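Local coordinates for protein inositol 2-dehydrogenase/D-chiro-inositol 3-dehydrogenase (Lactobacillus casei, PDB 4MIY) that oxidises myo-inositol and D-chiro-inositol to their keto derivatives, using NAD as hydride acceptor, at residues L149-S154 and V238-I243; S154-N159 and Q225-V230; L208-L213 and H229-Y234. One frame throughout, in Å; residues are numbered along the deposited sequence.

Interaction 1: L149-S154 and V238-I243; sequences LVVRAS and VKLEVI. With GOL (glycerol), chain G; GOL (glycerol), chain S.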
loop_
_atom_site.group_PDB
_atom_site.type_symbol
_atom_site.label_atom_id
_atom_site.label_comp_id
_atom_site.label_asym_id
_atom_site.label_seq_id
_atom_site.Cartn_x
_atom_site.Cartn_y
_atom_site.Cartn_z
ATOM N N LEU A 149 -16.289 13.633 -12.097
ATOM C CA LEU A 149 -16.671 13.334 -13.450
ATOM C C LEU A 149 -17.254 11.953 -13.534
ATOM O O LEU A 149 -18.216 11.735 -14.188
ATOM C CB LEU A 149 -15.456 13.434 -14.352
ATOM C CG LEU A 149 -14.761 14.779 -14.364
ATOM C CD1 LEU A 149 -13.478 14.694 -15.128
ATOM C CD2 LEU A 149 -15.685 15.841 -14.917
ATOM N N VAL A 150 -16.599 11.026 -12.858
ATOM C CA VAL A 150 -16.965 9.633 -12.819
ATOM C C VAL A 150 -16.765 9.112 -11.397
ATOM O O VAL A 150 -15.897 9.547 -10.731
ATOM C CB VAL A 150 -16.128 8.795 -13.812
ATOM C CG1 VAL A 150 -16.478 7.301 -13.710
ATOM C CG2 VAL A 150 -16.321 9.293 -15.226
ATOM N N VAL A 151 -17.629 8.210 -10.967
ATOM C CA VAL A 151 -17.472 7.491 -9.724
ATOM C C VAL A 151 -17.487 5.994 -10.023
ATOM O O VAL A 151 -18.340 5.517 -10.719
ATOM C CB VAL A 151 -18.585 7.807 -8.713
ATOM C CG1 VAL A 151 -18.450 6.982 -7.453
ATOM C CG2 VAL A 151 -18.618 9.251 -8.363
ATOM N N ARG A 152 -16.496 5.284 -9.522
ATOM C CA ARG A 152 -16.469 3.852 -9.653
ATOM C C ARG A 152 -16.535 3.194 -8.292
ATOM O O ARG A 152 -15.782 3.506 -7.434
ATOM C CB ARG A 152 -15.240 3.402 -10.385
ATOM C CG ARG A 152 -15.259 3.763 -11.838
ATOM C CD ARG A 152 -14.060 3.309 -12.570
ATOM N NE ARG A 152 -14.449 2.739 -13.818
ATOM C CZ ARG A 152 -13.641 2.129 -14.669
ATOM N NH1 ARG A 152 -12.361 2.015 -14.429
ATOM N NH2 ARG A 152 -14.134 1.661 -15.775
ATOM N N ALA A 153 -17.454 2.264 -8.126
ATOM C CA ALA A 153 -17.674 1.656 -6.853
ATOM C C ALA A 153 -17.911 0.163 -6.974
ATOM O O ALA A 153 -18.290 -0.310 -8.004
ATOM C CB ALA A 153 -18.818 2.317 -6.155
ATOM N N SER A 154 -17.662 -0.529 -5.882
ATOM C CA SER A 154 -17.919 -1.967 -5.776
ATOM C C SER A 154 -18.595 -2.281 -4.474
ATOM O O SER A 154 -18.275 -1.739 -3.467
ATOM C CB SER A 154 -16.638 -2.790 -5.881
ATOM O OG SER A 154 -15.997 -2.559 -7.091
ATOM N N VAL A 238 -16.299 -2.915 0.381
ATOM C CA VAL A 238 -16.861 -1.723 -0.212
ATOM C C VAL A 238 -15.728 -0.855 -0.782
ATOM O O VAL A 238 -14.831 -0.501 -0.090
ATOM C CB VAL A 238 -17.714 -0.966 0.840
ATOM C CG1 VAL A 238 -18.134 0.380 0.376
ATOM C CG2 VAL A 238 -18.934 -1.786 1.242
ATOM N N LYS A 239 -15.782 -0.600 -2.074
ATOM C CA LYS A 239 -14.776 0.202 -2.744
ATOM C C LYS A 239 -15.420 1.435 -3.350
ATOM O O LYS A 239 -16.529 1.390 -3.767
ATOM C CB LYS A 239 -14.093 -0.591 -3.870
ATOM C CG LYS A 239 -13.566 -1.958 -3.494
ATOM C CD LYS A 239 -12.923 -2.582 -4.708
ATOM C CE LYS A 239 -12.403 -3.990 -4.463
ATOM N NZ LYS A 239 -11.552 -4.447 -5.544
ATOM N N LEU A 240 -14.684 2.522 -3.394
ATOM C CA LEU A 240 -15.190 3.781 -3.870
ATOM C C LEU A 240 -14.061 4.631 -4.408
ATOM O O LEU A 240 -13.098 4.829 -3.758
ATOM C CB LEU A 240 -15.898 4.516 -2.737
ATOM C CG LEU A 240 -16.454 5.903 -3.053
ATOM C CD1 LEU A 240 -17.535 5.795 -4.091
ATOM C CD2 LEU A 240 -16.991 6.481 -1.823
ATOM N N GLU A 241 -14.216 5.084 -5.630
ATOM C CA GLU A 241 -13.253 5.905 -6.312
ATOM C C GLU A 241 -13.992 7.041 -7.006
ATOM O O GLU A 241 -14.925 6.815 -7.705
ATOM C CB GLU A 241 -12.511 5.058 -7.344
ATOM C CG GLU A 241 -11.514 5.764 -8.146
ATOM C CD GLU A 241 -10.943 4.902 -9.268
ATOM O OE1 GLU A 241 -11.499 3.864 -9.558
ATOM O OE2 GLU A 241 -9.933 5.278 -9.835
ATOM N N VAL A 242 -13.536 8.256 -6.777
ATOM C CA VAL A 242 -14.043 9.424 -7.454
ATOM C C VAL A 242 -12.982 9.980 -8.390
ATOM O O VAL A 242 -11.901 10.271 -7.990
ATOM C CB VAL A 242 -14.514 10.516 -6.454
ATOM C CG1 VAL A 242 -15.072 11.730 -7.204
ATOM C CG2 VAL A 242 -15.505 9.976 -5.526
ATOM N N ILE A 243 -13.334 10.079 -9.659
ATOM C CA ILE A 243 -12.496 10.657 -10.675
ATOM C C ILE A 243 -12.838 12.105 -10.873
ATOM O O ILE A 243 -13.897 12.406 -11.315
ATOM C CB ILE A 243 -12.758 9.987 -12.020
ATOM C CG1 ILE A 243 -12.665 8.477 -11.893
ATOM C CG2 ILE A 243 -11.864 10.550 -13.076
ATOM C CD1 ILE A 243 -11.431 8.053 -11.531
HETATM C C1 GOL G . -13.122 -0.500 -9.064
HETATM O O1 GOL G . -13.598 -1.788 -9.168
HETATM C C2 GOL G . -13.556 0.024 -7.698
HETATM O O2 GOL G . -14.937 -0.065 -7.667
HETATM C C3 GOL G . -13.190 1.474 -7.466
HETATM O O3 GOL G . -11.836 1.663 -7.755
HETATM C C1 GOL S . -10.895 1.214 -11.543
HETATM O O1 GOL S . -11.081 2.584 -11.824
HETATM C C2 GOL S . -9.567 0.764 -12.130
HETATM O O2 GOL S . -9.697 0.959 -13.489
HETATM C C3 GOL S . -9.143 -0.671 -11.906
HETATM O O3 GOL S . -9.248 -0.932 -10.526
HETATM O O HOH W 1 -14.139 -4.774 -7.307
#

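Interaction 2: S154-N159 and Q225-V230; sequences SHINPN and QVLVHV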
loop_
_atom_site.group_PDB
_atom_site.type_symbol
_atom_site.label_atom_id
_atom_site.label_comp_id
_atom_site.label_asym_id
_atom_site.label_seq_id
_atom_site.Cartn_x
_atom_site.Cartn_y
_atom_site.Cartn_z
ATOM N N SER A 154 -17.662 -0.529 -5.882
ATOM C CA SER A 154 -17.919 -1.967 -5.776
ATOM C C SER A 154 -18.595 -2.281 -4.474
ATOM O O SER A 154 -18.275 -1.739 -3.467
ATOM C CB SER A 154 -16.638 -2.790 -5.881
ATOM O OG SER A 154 -15.997 -2.559 -7.091
ATOM N N HIS A 155 -19.564 -3.171 -4.556
ATOM C CA HIS A 155 -20.214 -3.728 -3.412
ATOM C C HIS A 155 -20.088 -5.242 -3.522
ATOM O O HIS A 155 -20.756 -5.869 -4.266
ATOM C CB HIS A 155 -21.673 -3.261 -3.328
ATOM C CG HIS A 155 -22.314 -3.492 -1.997
ATOM N ND1 HIS A 155 -23.459 -2.842 -1.609
ATOM C CD2 HIS A 155 -22.004 -4.328 -0.992
ATOM C CE1 HIS A 155 -23.801 -3.243 -0.409
ATOM N NE2 HIS A 155 -22.936 -4.146 -0.010
ATOM N N ILE A 156 -19.138 -5.756 -2.761
ATOM C CA ILE A 156 -18.674 -7.123 -2.836
ATOM C C ILE A 156 -19.078 -7.876 -1.562
ATOM O O ILE A 156 -18.831 -7.446 -0.467
ATOM C CB ILE A 156 -17.162 -7.178 -2.973
ATOM C CG1 ILE A 156 -16.667 -6.333 -4.145
ATOM C CG2 ILE A 156 -16.672 -8.577 -3.140
ATOM C CD1 ILE A 156 -17.194 -6.721 -5.442
ATOM N N ASN A 157 -19.740 -8.997 -1.748
ATOM C CA ASN A 157 -20.199 -9.829 -0.660
ATOM C C ASN A 157 -19.840 -11.272 -0.996
ATOM O O ASN A 157 -19.838 -11.642 -2.129
ATOM C CB ASN A 157 -21.703 -9.620 -0.501
ATOM C CG ASN A 157 -22.315 -10.484 0.545
ATOM O OD1 ASN A 157 -22.308 -10.163 1.706
ATOM N ND2 ASN A 157 -22.851 -11.596 0.127
ATOM N N PRO A 158 -19.497 -12.059 0.008
ATOM C CA PRO A 158 -18.956 -13.390 -0.306
ATOM C C PRO A 158 -19.971 -14.446 -0.802
ATOM O O PRO A 158 -19.692 -15.173 -1.702
ATOM C CB PRO A 158 -18.343 -13.817 1.016
ATOM C CG PRO A 158 -18.993 -12.945 2.058
ATOM C CD PRO A 158 -19.333 -11.693 1.419
ATOM N N ASN A 159 -21.140 -14.464 -0.189
ATOM C CA ASN A 159 -22.179 -15.440 -0.490
ATOM C C ASN A 159 -23.523 -14.979 0.060
ATOM O O ASN A 159 -23.571 -14.187 0.953
ATOM C CB ASN A 159 -21.835 -16.817 0.103
ATOM C CG ASN A 159 -21.019 -17.681 -0.833
ATOM O OD1 ASN A 159 -21.463 -18.018 -1.914
ATOM N ND2 ASN A 159 -19.830 -18.065 -0.403
ATOM N N GLN A 225 -20.533 4.133 -11.901
ATOM C CA GLN A 225 -20.470 2.734 -12.238
ATOM C C GLN A 225 -20.290 1.875 -11.004
ATOM O O GLN A 225 -19.251 1.890 -10.415
ATOM C CB GLN A 225 -19.326 2.466 -13.208
ATOM C CG GLN A 225 -19.441 3.166 -14.527
ATOM C CD GLN A 225 -18.320 2.871 -15.454
ATOM O OE1 GLN A 225 -17.217 2.777 -15.061
ATOM N NE2 GLN A 225 -18.624 2.708 -16.687
ATOM N N VAL A 226 -21.310 1.122 -10.644
ATOM C CA VAL A 226 -21.252 0.250 -9.492
ATOM C C VAL A 226 -21.232 -1.220 -9.909
ATOM O O VAL A 226 -22.025 -1.632 -10.683
ATOM C CB VAL A 226 -22.439 0.452 -8.536
ATOM C CG1 VAL A 226 -22.219 -0.291 -7.258
ATOM C CG2 VAL A 226 -22.635 1.862 -8.217
ATOM N N LEU A 227 -20.265 -1.953 -9.388
ATOM C CA LEU A 227 -20.222 -3.398 -9.466
ATOM C C LEU A 227 -20.857 -3.997 -8.241
ATOM O O LEU A 227 -20.427 -3.752 -7.149
ATOM C CB LEU A 227 -18.782 -3.887 -9.554
ATOM C CG LEU A 227 -18.552 -5.397 -9.436
ATOM C CD1 LEU A 227 -19.219 -6.151 -10.584
ATOM C CD2 LEU A 227 -17.093 -5.658 -9.401
ATOM N N VAL A 228 -21.912 -4.774 -8.453
ATOM C CA VAL A 228 -22.550 -5.526 -7.396
ATOM C C VAL A 228 -22.208 -6.998 -7.610
ATOM O O VAL A 228 -22.467 -7.521 -8.619
ATOM C CB VAL A 228 -24.076 -5.309 -7.386
ATOM C CG1 VAL A 228 -24.752 -6.224 -6.410
ATOM C CG2 VAL A 228 -24.408 -3.897 -7.081
ATOM N N HIS A 229 -21.568 -7.599 -6.633
ATOM C CA HIS A 229 -21.082 -8.954 -6.745
ATOM C C HIS A 229 -21.241 -9.642 -5.420
ATOM O O HIS A 229 -20.452 -9.484 -4.561
ATOM C CB HIS A 229 -19.607 -8.978 -7.178
ATOM C CG HIS A 229 -19.110 -10.327 -7.580
ATOM N ND1 HIS A 229 -17.789 -10.595 -7.801
ATOM C CD2 HIS A 229 -19.766 -11.485 -7.791
ATOM C CE1 HIS A 229 -17.651 -11.858 -8.131
ATOM N NE2 HIS A 229 -18.834 -12.420 -8.146
ATOM N N VAL A 230 -22.287 -10.445 -5.299
ATOM C CA VAL A 230 -22.708 -10.965 -4.008
ATOM C C VAL A 230 -22.379 -12.438 -3.739
ATOM O O VAL A 230 -22.636 -12.935 -2.683
ATOM C CB VAL A 230 -24.213 -10.681 -3.732
ATOM C CG1 VAL A 230 -24.504 -9.216 -3.805
ATOM C CG2 VAL A 230 -25.094 -11.448 -4.666
#

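Interaction 3: L208-L213 and H229-Y234; sequences LHDPQL and HVTAQY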
loop_
_atom_site.group_PDB
_atom_site.type_symbol
_atom_site.label_atom_id
_atom_site.label_comp_id
_atom_site.label_asym_id
_atom_site.label_seq_id
_atom_site.Cartn_x
_atom_site.Cartn_y
_atom_site.Cartn_z
ATOM N N LEU A 208 -31.536 -15.208 -9.601
ATOM C CA LEU A 208 -30.508 -14.245 -9.250
ATOM C C LEU A 208 -29.447 -14.129 -10.289
ATOM O O LEU A 208 -28.810 -15.090 -10.632
ATOM C CB LEU A 208 -29.870 -14.648 -7.943
ATOM C CG LEU A 208 -28.691 -13.800 -7.491
ATOM C CD1 LEU A 208 -29.172 -12.393 -7.289
ATOM C CD2 LEU A 208 -28.076 -14.384 -6.227
ATOM N N HIS A 209 -29.295 -12.926 -10.800
ATOM C CA HIS A 209 -28.184 -12.594 -11.654
ATOM C C HIS A 209 -27.074 -12.029 -10.797
ATOM O O HIS A 209 -27.308 -11.173 -9.995
ATOM C CB HIS A 209 -28.573 -11.538 -12.656
ATOM C CG HIS A 209 -29.604 -11.985 -13.630
ATOM N ND1 HIS A 209 -29.286 -12.518 -14.855
ATOM C CD2 HIS A 209 -30.951 -11.977 -13.559
ATOM C CE1 HIS A 209 -30.397 -12.804 -15.505
ATOM N NE2 HIS A 209 -31.423 -12.488 -14.740
ATOM N N ASP A 210 -25.884 -12.558 -10.989
ATOM C CA ASP A 210 -24.704 -12.096 -10.308
ATOM C C ASP A 210 -23.488 -12.370 -11.164
ATOM O O ASP A 210 -23.269 -13.456 -11.578
ATOM C CB ASP A 210 -24.564 -12.800 -8.980
ATOM C CG ASP A 210 -23.552 -12.139 -8.053
ATOM O OD1 ASP A 210 -23.645 -10.939 -7.843
ATOM O OD2 ASP A 210 -22.717 -12.846 -7.554
ATOM N N PRO A 211 -22.680 -11.350 -11.397
ATOM C CA PRO A 211 -22.768 -9.996 -10.882
ATOM C C PRO A 211 -23.745 -9.115 -11.603
ATOM O O PRO A 211 -24.315 -9.544 -12.547
ATOM C CB PRO A 211 -21.331 -9.484 -11.046
ATOM C CG PRO A 211 -20.791 -10.222 -12.054
ATOM C CD PRO A 211 -21.381 -11.600 -11.979
ATOM N N GLN A 212 -23.930 -7.897 -11.125
ATOM C CA GLN A 212 -24.735 -6.893 -11.796
ATOM C C GLN A 212 -23.946 -5.601 -11.901
ATOM O O GLN A 212 -23.191 -5.282 -11.017
ATOM C CB GLN A 212 -26.067 -6.647 -11.087
ATOM C CG GLN A 212 -26.909 -7.875 -11.026
ATOM C CD GLN A 212 -28.293 -7.675 -10.517
ATOM O OE1 GLN A 212 -28.862 -6.635 -10.633
ATOM N NE2 GLN A 212 -28.836 -8.714 -9.959
ATOM N N LEU A 213 -24.106 -4.898 -12.994
ATOM C CA LEU A 213 -23.479 -3.620 -13.169
ATOM C C LEU A 213 -24.548 -2.558 -13.175
ATOM O O LEU A 213 -25.480 -2.662 -13.922
ATOM C CB LEU A 213 -22.727 -3.591 -14.466
ATOM C CG LEU A 213 -21.544 -4.562 -14.576
ATOM C CD1 LEU A 213 -21.043 -4.641 -15.971
ATOM C CD2 LEU A 213 -20.437 -4.140 -13.660
ATOM N N HIS A 229 -21.568 -7.599 -6.633
ATOM C CA HIS A 229 -21.082 -8.954 -6.745
ATOM C C HIS A 229 -21.241 -9.642 -5.420
ATOM O O HIS A 229 -20.452 -9.484 -4.561
ATOM C CB HIS A 229 -19.607 -8.978 -7.178
ATOM C CG HIS A 229 -19.110 -10.327 -7.580
ATOM N ND1 HIS A 229 -17.789 -10.595 -7.801
ATOM C CD2 HIS A 229 -19.766 -11.485 -7.791
ATOM C CE1 HIS A 229 -17.651 -11.858 -8.131
ATOM N NE2 HIS A 229 -18.834 -12.420 -8.146
ATOM N N VAL A 230 -22.287 -10.445 -5.299
ATOM C CA VAL A 230 -22.708 -10.965 -4.008
ATOM C C VAL A 230 -22.379 -12.438 -3.739
ATOM O O VAL A 230 -22.636 -12.935 -2.683
ATOM C CB VAL A 230 -24.213 -10.681 -3.732
ATOM C CG1 VAL A 230 -24.504 -9.216 -3.805
ATOM C CG2 VAL A 230 -25.094 -11.448 -4.666
ATOM N N THR A 231 -21.773 -13.087 -4.712
ATOM C CA THR A 231 -21.255 -14.432 -4.553
ATOM C C THR A 231 -19.744 -14.493 -4.797
ATOM O O THR A 231 -19.226 -15.460 -5.257
ATOM C CB THR A 231 -21.960 -15.465 -5.483
ATOM O OG1 THR A 231 -21.714 -15.152 -6.840
ATOM C CG2 THR A 231 -23.437 -15.487 -5.270
ATOM N N ALA A 232 -19.079 -13.417 -4.443
ATOM C CA ALA A 232 -17.693 -13.206 -4.750
ATOM C C ALA A 232 -16.696 -14.107 -4.062
ATOM O O ALA A 232 -15.580 -14.136 -4.445
ATOM C CB ALA A 232 -17.344 -11.758 -4.458
ATOM N N GLN A 233 -17.146 -14.785 -3.020
ATOM C CA GLN A 233 -16.405 -15.766 -2.242
ATOM C C GLN A 233 -15.319 -15.225 -1.284
ATOM O O GLN A 233 -15.233 -15.626 -0.175
ATOM C CB GLN A 233 -15.817 -16.883 -3.114
ATOM C CG GLN A 233 -16.810 -17.574 -4.034
ATOM C CD GLN A 233 -17.960 -18.204 -3.303
ATOM O OE1 GLN A 233 -17.773 -19.034 -2.472
ATOM N NE2 GLN A 233 -19.147 -17.793 -3.628
ATOM N N TYR A 234 -14.518 -14.291 -1.758
ATOM C CA TYR A 234 -13.289 -13.961 -1.071
ATOM C C TYR A 234 -13.481 -13.127 0.200
ATOM O O TYR A 234 -12.695 -13.184 1.069
ATOM C CB TYR A 234 -12.279 -13.270 -2.008
ATOM C CG TYR A 234 -12.509 -11.806 -2.279
ATOM C CD1 TYR A 234 -12.044 -10.852 -1.424
ATOM C CD2 TYR A 234 -13.180 -11.390 -3.383
ATOM C CE1 TYR A 234 -12.249 -9.539 -1.657
ATOM C CE2 TYR A 234 -13.396 -10.069 -3.620
ATOM C CZ TYR A 234 -12.916 -9.154 -2.763
ATOM O OH TYR A 234 -13.127 -7.821 -2.966
#

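Interaction 1: L149-S154 and V238-I243
Glu241 and Arg152 face each other across the strand pair with different first torsions: CG of Glu241 lies anti to its backbone N (chi1 179°), while CG of Arg152 sits beside its own N (chi1 -70°). The arginine chain bends at chi3 and turns from the 238-243 segment; of the Arg152 side chain, CB comes nearest Glu241 OE1, at 3.9 Å. The opposite charges do not touch. A glycerol, probably from the crystallisation liquor, spans the gap: its O1 lies in the guanidinium plane, 3.0 Å from Arg152 NH1, and donates a hydrogen bond to Glu241 OE1 over 2.6 Å. On the same face a second glycerol bonds Ser154 OG and Glu241 OE1, and the straight Lys239 chain runs past Ser154 to share a water with that hydroxyl. Lys239 NZ finds its stronger partner in Glu248 of the second subunit, which approaches this face of the open sheet of the C-terminal alpha/beta domain. The two strands are antiparallel, held by paired bonds such as Arg152 N to Glu241 O at 2.8 Å. A classic beta bulge interrupts the ladder where Leu149 and Val150 both face Ile243: Leu149 N bonds Ile243 O at 2.8 Å, and Val150 N makes a weak bond to the same oxygen. On the other face Val151 CG1 rests 3.7 Å from Leu240 CD1, and Met181 of helix 168-185 packs against both residues.

Interaction 2: S154-N159 and Q225-V230
Asn157 reaches across to Val230 just where the parallel ladder of the two strands gives out. Its CB lies 3.9 Å from Val230 CA. CG stands anti to the backbone N (chi1 177°), beside its own carbonyl carbon, and only skirts Val230 O, at 4.1 Å from Asn157 CG; the nitrogen at the tip makes the real contact. Asn157 ND2 donates one hydrogen to Val230 O over 3.1 Å, a fairly straight bond (161°) that lies in the plane of the amide. The other hydrogen goes to Asn159 O, 2.8 Å from Asn157 ND2, with the nitrogen well above the plane of that carbonyl, so the one nitrogen ties its own loop to the end of strand 223-229.

Before this point the backbones are zipped in the alternating way of parallel strands. His155 N bonds Leu227 O at 2.8 Å, His155 O receives His229 N at 3.0 Å, and Asn157 N closes the series on His229 O. On one face Ile156 crosses over its neighbours obliquely: its CD1 touches His229 CB at 3.7 Å and also meets Leu227 CD2. Ile243 of the second subunit packs on Leu227, which places this face at the subunit interface. His155 points to the opposite face, where its ND1 is hydrogen-bonded to Glu177 of helix 168-185, and its side chain is about 8 Å from the bound NAD.

The chemistry thus changes along the contact, from backbone bonds flanked on one face by Ile156 and Leu227 to a side-chain amide. With both N-H groups engaged, the Asn157 amide is held against rotation, and it supplies a donor to a carbonyl lying beyond the last rung of the ladder.

Interaction 3: L208-L213 and H229-Y234
Asp210 carries the polar side of this contact, gripping the backbone N of Val230 and of Thr231, the latter weakly, and the Thr231 hydroxyl with the two oxygens of its carboxylate. CG stands anti to the backbone N (chi1 -166°), directed at the loop that follows strand 223-229. OD1 of Asp210 accepts Val230 N at 2.9 Å, a nearly straight bond (170°) that arrives on the syn side, tilted about 21° out of the carboxylate plane. Asp210 OD2 is met nearly head-on by the hydroxyl Thr231 OG1 at 2.6 Å, the proton coming from the threonine, while Thr231 N adds a weak bond to the same oxygen at 3.0 Å. Three donors on a buried carboxylate would probably keep it ionised and fix its rotation.

Replacing Asp210 by an alanine would probably leave Val230 N and the Thr231 hydroxyl without their acceptor and let the loop drift from strand 212-218.

The His229 ring makes a separate edge-on contact with the carboxylate, its CD2 at 3.3 Å from Asp210 OD2, and Ala232 CB covers one face of the ring near its rim.

Van der Waals contacts flank the polar ones. Pro211, which follows a cis peptide bond, sets its CB 4.1 Å from His229 CD2. Leu208 CD2 reaches Val230 CG2 at 4.5 Å, a looser apolar touch.

Within the loop itself, Gln233 NE2 bonds back to Thr231 O.

Strands 212-218 and 223-229 are antiparallel neighbours, inner strands of the mixed sheet of the C-terminal alpha/beta domain. Where Leu149 of the second subunit packs against Pro211, the Asp210 carboxylate ties the entry of the first strand to the exit of the second, across the open end of their beta hairpin.

Overall arrangement
All three interactions lie in the C-terminal alpha/beta domain and build on one mixed sheet, in which strands 237-244, 148-156, 223-229 and 212-218 lie side by side in that order. Interactions 1 and 2 use the two edges of strand 148-156, share Ser154 and have centres about 13 Å apart. Interaction 3 shares His229 and Val230 with interaction 2; its centre lies about 6 Å from that of interaction 2 and about 18 Å from that of interaction 1. Along the chain, interactions 2 and 3 fall inside the loop closed by interaction 1. Each also touches the second subunit, so the same sheet that shapes the domain helps to form the assembly of this Rossmann-type dehydrogenase.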